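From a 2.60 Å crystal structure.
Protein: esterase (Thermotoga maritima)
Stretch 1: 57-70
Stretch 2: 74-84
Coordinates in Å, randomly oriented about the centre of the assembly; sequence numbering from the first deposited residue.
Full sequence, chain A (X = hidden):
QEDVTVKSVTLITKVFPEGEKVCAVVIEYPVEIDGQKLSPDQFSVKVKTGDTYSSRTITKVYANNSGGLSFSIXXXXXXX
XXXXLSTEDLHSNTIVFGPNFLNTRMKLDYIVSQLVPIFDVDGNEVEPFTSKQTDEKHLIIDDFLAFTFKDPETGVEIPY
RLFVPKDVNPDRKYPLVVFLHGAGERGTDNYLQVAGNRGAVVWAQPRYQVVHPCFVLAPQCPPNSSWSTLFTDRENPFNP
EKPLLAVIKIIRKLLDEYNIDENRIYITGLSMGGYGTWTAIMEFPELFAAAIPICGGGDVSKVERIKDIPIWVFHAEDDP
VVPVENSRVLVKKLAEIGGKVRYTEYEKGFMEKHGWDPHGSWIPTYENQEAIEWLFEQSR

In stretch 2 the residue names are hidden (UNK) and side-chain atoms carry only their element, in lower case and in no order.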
# COMPACT_ATOMS: atom_id res chain seq x y z
N THR A 57 4.91 -2.20 -21.07
CA THR A 57 5.81 -2.76 -20.11
C THR A 57 6.33 -4.13 -20.54
O THR A 57 5.55 -5.07 -20.71
CB THR A 57 5.30 -2.76 -18.66
OG1 THR A 57 5.51 -4.05 -18.12
CG2 THR A 57 3.85 -2.33 -18.49
N ILE A 58 7.66 -4.20 -20.76
CA ILE A 58 8.36 -5.43 -21.19
C ILE A 58 8.51 -6.41 -20.01
O ILE A 58 9.22 -6.15 -19.07
CB ILE A 58 9.75 -5.11 -21.81
CG1 ILE A 58 9.60 -4.15 -22.99
CG2 ILE A 58 10.37 -6.35 -22.36
CD1 ILE A 58 10.78 -3.18 -23.20
N THR A 59 7.84 -7.56 -20.05
CA THR A 59 7.85 -8.44 -18.88
C THR A 59 8.95 -9.54 -18.87
O THR A 59 9.40 -9.94 -17.80
CB THR A 59 6.47 -9.09 -18.66
OG1 THR A 59 6.02 -9.67 -19.89
CG2 THR A 59 5.47 -8.07 -18.24
N LYS A 60 9.34 -10.04 -20.05
CA LYS A 60 10.51 -10.93 -20.17
C LYS A 60 11.22 -10.65 -21.51
O LYS A 60 10.56 -10.28 -22.47
CB LYS A 60 10.13 -12.44 -20.12
CG LYS A 60 8.84 -12.86 -19.34
CD LYS A 60 8.99 -12.95 -17.79
CE LYS A 60 8.17 -14.13 -17.19
NZ LYS A 60 6.89 -14.50 -17.97
N VAL A 61 12.55 -10.79 -21.56
CA VAL A 61 13.30 -10.85 -22.85
C VAL A 61 13.92 -12.24 -23.08
O VAL A 61 14.43 -12.84 -22.14
CB VAL A 61 14.46 -9.82 -22.95
CG1 VAL A 61 15.05 -9.84 -24.36
CG2 VAL A 61 13.99 -8.45 -22.64
N TYR A 62 13.90 -12.71 -24.33
CA TYR A 62 14.59 -13.96 -24.71
C TYR A 62 14.95 -14.07 -26.22
O TYR A 62 14.55 -13.23 -27.03
CB TYR A 62 13.82 -15.22 -24.22
CG TYR A 62 12.40 -15.35 -24.76
CD1 TYR A 62 11.31 -14.81 -24.06
CD2 TYR A 62 12.16 -15.98 -25.96
CE1 TYR A 62 10.01 -14.91 -24.55
CE2 TYR A 62 10.87 -16.09 -26.47
CZ TYR A 62 9.80 -15.55 -25.76
OH TYR A 62 8.53 -15.64 -26.28
N ALA A 63 15.71 -15.09 -26.59
CA ALA A 63 16.05 -15.25 -27.99
C ALA A 63 15.68 -16.61 -28.52
O ALA A 63 15.71 -17.58 -27.79
CB ALA A 63 17.51 -15.00 -28.19
N ASN A 64 15.30 -16.67 -29.80
CA ASN A 64 15.13 -17.93 -30.53
C ASN A 64 15.62 -17.75 -31.98
O ASN A 64 16.13 -16.67 -32.35
CB ASN A 64 13.68 -18.40 -30.47
CG ASN A 64 12.70 -17.45 -31.18
OD1 ASN A 64 11.60 -17.19 -30.68
ND2 ASN A 64 13.09 -16.95 -32.34
N ASN A 65 15.46 -18.80 -32.79
CA ASN A 65 15.76 -18.72 -34.22
C ASN A 65 14.52 -18.91 -35.07
O ASN A 65 14.58 -18.91 -36.29
CB ASN A 65 16.86 -19.70 -34.62
CG ASN A 65 18.21 -19.00 -34.88
OD1 ASN A 65 18.29 -17.88 -35.47
ND2 ASN A 65 19.28 -19.66 -34.45
N SER A 66 13.39 -19.05 -34.40
CA SER A 66 12.11 -19.21 -35.05
C SER A 66 11.54 -17.86 -35.53
O SER A 66 11.21 -17.72 -36.69
CB SER A 66 11.13 -19.92 -34.12
OG SER A 66 10.98 -19.19 -32.90
N GLY A 67 11.43 -16.87 -34.65
CA GLY A 67 10.84 -15.57 -35.00
C GLY A 67 9.48 -15.34 -34.37
O GLY A 67 8.87 -14.28 -34.54
N GLY A 68 9.00 -16.35 -33.66
CA GLY A 68 7.74 -16.26 -32.95
C GLY A 68 7.99 -16.24 -31.47
O GLY A 68 9.03 -15.80 -30.98
N LEU A 69 7.03 -16.73 -30.72
CA LEU A 69 7.11 -16.60 -29.29
C LEU A 69 7.88 -17.72 -28.60
O LEU A 69 7.93 -17.74 -27.40
CB LEU A 69 5.71 -16.45 -28.69
CG LEU A 69 4.85 -15.23 -29.10
CD1 LEU A 69 3.70 -15.10 -28.13
CD2 LEU A 69 5.67 -13.94 -29.14
N SER A 70 8.48 -18.64 -29.34
CA SER A 70 8.98 -19.88 -28.70
C SER A 70 10.26 -19.67 -27.89
O SER A 70 11.17 -18.94 -28.33
CB SER A 70 9.16 -21.03 -29.72
OG SER A 70 10.46 -21.02 -30.30
N UNK A 74 16.98 -24.11 -23.03
CA UNK A 74 18.14 -24.89 -23.40
C UNK A 74 18.99 -24.14 -24.34
O UNK A 74 20.23 -24.14 -24.21
c UNK A 74 16.51 -29.06 -21.01
c UNK A 74 16.24 -28.08 -23.21
c UNK A 74 17.31 -27.23 -22.97
c UNK A 74 17.74 -26.24 -24.00
c UNK A 74 17.57 -28.19 -20.75
c UNK A 74 15.84 -29.00 -22.25
c UNK A 74 17.97 -27.28 -21.73
N UNK A 75 18.33 -23.49 -25.29
CA UNK A 75 19.02 -22.68 -26.28
C UNK A 75 18.32 -21.35 -26.39
O UNK A 75 17.52 -21.12 -27.31
c UNK A 75 17.65 -23.58 -28.17
c UNK A 75 19.03 -23.41 -27.62
n UNK A 75 17.45 -23.18 -29.42
o UNK A 75 16.75 -24.02 -27.45
N UNK A 76 18.61 -20.47 -25.44
CA UNK A 76 18.05 -19.13 -25.38
C UNK A 76 18.89 -18.21 -26.28
O UNK A 76 19.64 -17.36 -25.79
c UNK A 76 18.08 -18.68 -23.92
n UNK A 76 17.37 -16.97 -22.40
c UNK A 76 17.40 -17.34 -23.66
o UNK A 76 16.92 -16.64 -24.57
N UNK A 77 18.79 -18.40 -27.59
CA UNK A 77 19.72 -17.73 -28.50
C UNK A 77 19.23 -17.66 -29.95
O UNK A 77 18.40 -18.49 -30.38
c UNK A 77 21.49 -19.38 -29.48
n UNK A 77 22.95 -22.82 -26.89
c UNK A 77 21.13 -18.37 -28.40
n UNK A 77 22.80 -21.34 -28.65
n UNK A 77 23.62 -20.62 -26.59
c UNK A 77 23.12 -21.59 -27.37
c UNK A 77 22.90 -20.03 -29.30
N UNK A 78 19.71 -16.66 -30.69
CA UNK A 78 19.51 -16.61 -32.14
C UNK A 78 19.44 -15.20 -32.68
O UNK A 78 19.69 -14.24 -31.97
N UNK A 79 19.08 -15.07 -33.95
CA UNK A 79 18.95 -13.74 -34.53
C UNK A 79 17.66 -13.04 -34.08
O UNK A 79 17.52 -11.82 -34.24
n UNK A 79 18.39 -15.77 -40.32
c UNK A 79 19.09 -13.78 -36.06
c UNK A 79 18.82 -14.85 -39.19
c UNK A 79 18.70 -15.54 -37.83
c UNK A 79 18.06 -14.62 -36.79
N UNK A 80 16.72 -13.77 -33.50
CA UNK A 80 15.50 -13.12 -33.07
C UNK A 80 15.51 -12.82 -31.58
O UNK A 80 15.77 -13.71 -30.75
c UNK A 80 13.33 -13.35 -37.03
c UNK A 80 14.28 -13.96 -33.43
c UNK A 80 13.52 -13.18 -35.67
c UNK A 80 14.35 -15.53 -36.90
c UNK A 80 14.52 -15.34 -35.51
c UNK A 80 13.74 -14.51 -37.64
o UNK A 80 13.55 -14.62 -38.99
c UNK A 80 14.10 -14.16 -34.89
N UNK A 81 15.21 -11.58 -31.24
CA UNK A 81 15.03 -11.21 -29.86
C UNK A 81 13.56 -10.85 -29.63
O UNK A 81 12.98 -9.97 -30.31
c UNK A 81 15.57 -9.40 -28.12
c UNK A 81 16.01 -10.08 -29.43
c UNK A 81 17.42 -10.65 -29.32
N UNK A 82 12.97 -11.57 -28.68
CA UNK A 82 11.61 -11.41 -28.27
C UNK A 82 11.51 -10.57 -27.02
O UNK A 82 12.16 -10.85 -26.01
c UNK A 82 10.95 -12.77 -27.98
c UNK A 82 10.82 -13.57 -29.25
c UNK A 82 9.52 -12.58 -27.33
N UNK A 83 10.67 -9.55 -27.11
CA UNK A 83 10.35 -8.72 -25.98
C UNK A 83 8.89 -8.97 -25.72
O UNK A 83 8.05 -8.58 -26.52
c UNK A 83 12.96 -6.99 -25.87
c UNK A 83 10.51 -7.24 -26.37
c UNK A 83 11.86 -6.75 -26.89
c UNK A 83 11.72 -5.30 -27.20
N UNK A 84 8.56 -9.62 -24.62
CA UNK A 84 7.17 -9.87 -24.32
C UNK A 84 6.58 -8.66 -23.58
O UNK A 84 7.25 -8.00 -22.80
c UNK A 84 5.42 -12.42 -22.10
o UNK A 84 5.83 -13.51 -22.57
c UNK A 84 7.06 -11.20 -23.58
c UNK A 84 6.25 -11.17 -22.30
o UNK A 84 4.33 -12.28 -21.48

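Position 74 carries one carbon and then a ring of six carbons with no heteroatom, and stays clear of stretch 1: Phe-74. Position 75 has two carbons, the second bearing one oxygen and one nitrogen, exposed and barely touching its neighbour, hence Asn-75.

Position 76 repeats that pattern, and its oxygen accepts a hydrogen bond from Ala-63 N at 2.8 Å. This is Asn-76, whose OD1 satisfies the amide of Ala-63, near the C-terminal end of strand 58-64. Position 77 has three carbons, a nitrogen, and a carbon carrying two more nitrogens, its CB directed away from stretch 1: Arg-77, its long side chain exposed.

Position 78 has no side-chain atoms. A CB here would lie 2.2 Å from Asn-64 O, and the backbone angles, phi 149° and psi -171°, themselves call for glycine: Gly-78. Position 79 shows four carbons in a row ending in nitrogen; its backbone N donates to Asn-65 OD1 at 3.3 Å as the chain turns the corner. It is Lys-79, whose aliphatic stem runs past Asn-65, CD 3.3 Å from Asn-65 OD1, in a partly exposed place where a charged end can stay hydrated.

Position 80 has one carbon, then a six-carbon ring bearing an oxygen. Gly-67 CA sits over the ring face, 3.5 Å from its centroid. This is Tyr-80; the bare glycine lets the backbone approach the aromatic surface closely.

Position 81 has three carbons, one carrying the other two; one end carbon lies 3.8 Å from Val-61 CG1. This is Val-81, a compact branched side chain suited to a buried strand. Position 82 has the same fork, and its CB lies over the face of the Tyr-62 ring, 3.8 Å from the centroid. It is Val-82, a small aliphatic group covering the aromatic surface.

Position 83 has four carbons forked at the second, one end carbon 3.7 Å from Val-61 CG2: Leu-83, extending the apolar packing beside Val-81. Position 84 has three carbons, the third carrying two oxygens; its backbone O accepts from Thr-59 N at 2.8 Å. This is Glu-84, its carboxylate at the partly exposed end of the pairing.

The contact is an antiparallel strand pairing. Tyr-62 N donates to Val-82 O at 3.1 Å and Val-82 N to Tyr-62 O at 2.8 Å; Asn-64 N to Tyr-80 O, also 3.1 Å, continues the ladder. Side chains alternate between two faces: Val-61, Ala-63, Val-81 and Leu-83 share one, while Tyr-62, Tyr-80 and Val-82 lie on the other. There the loop after Asn-64 folds back, and Tyr-62 OH donates a very short 2.5 Å hydrogen bond to Leu-69 O, tying that loop to its own strand.

Stretch 2, residues 74-84: FNNRGKYVVLE
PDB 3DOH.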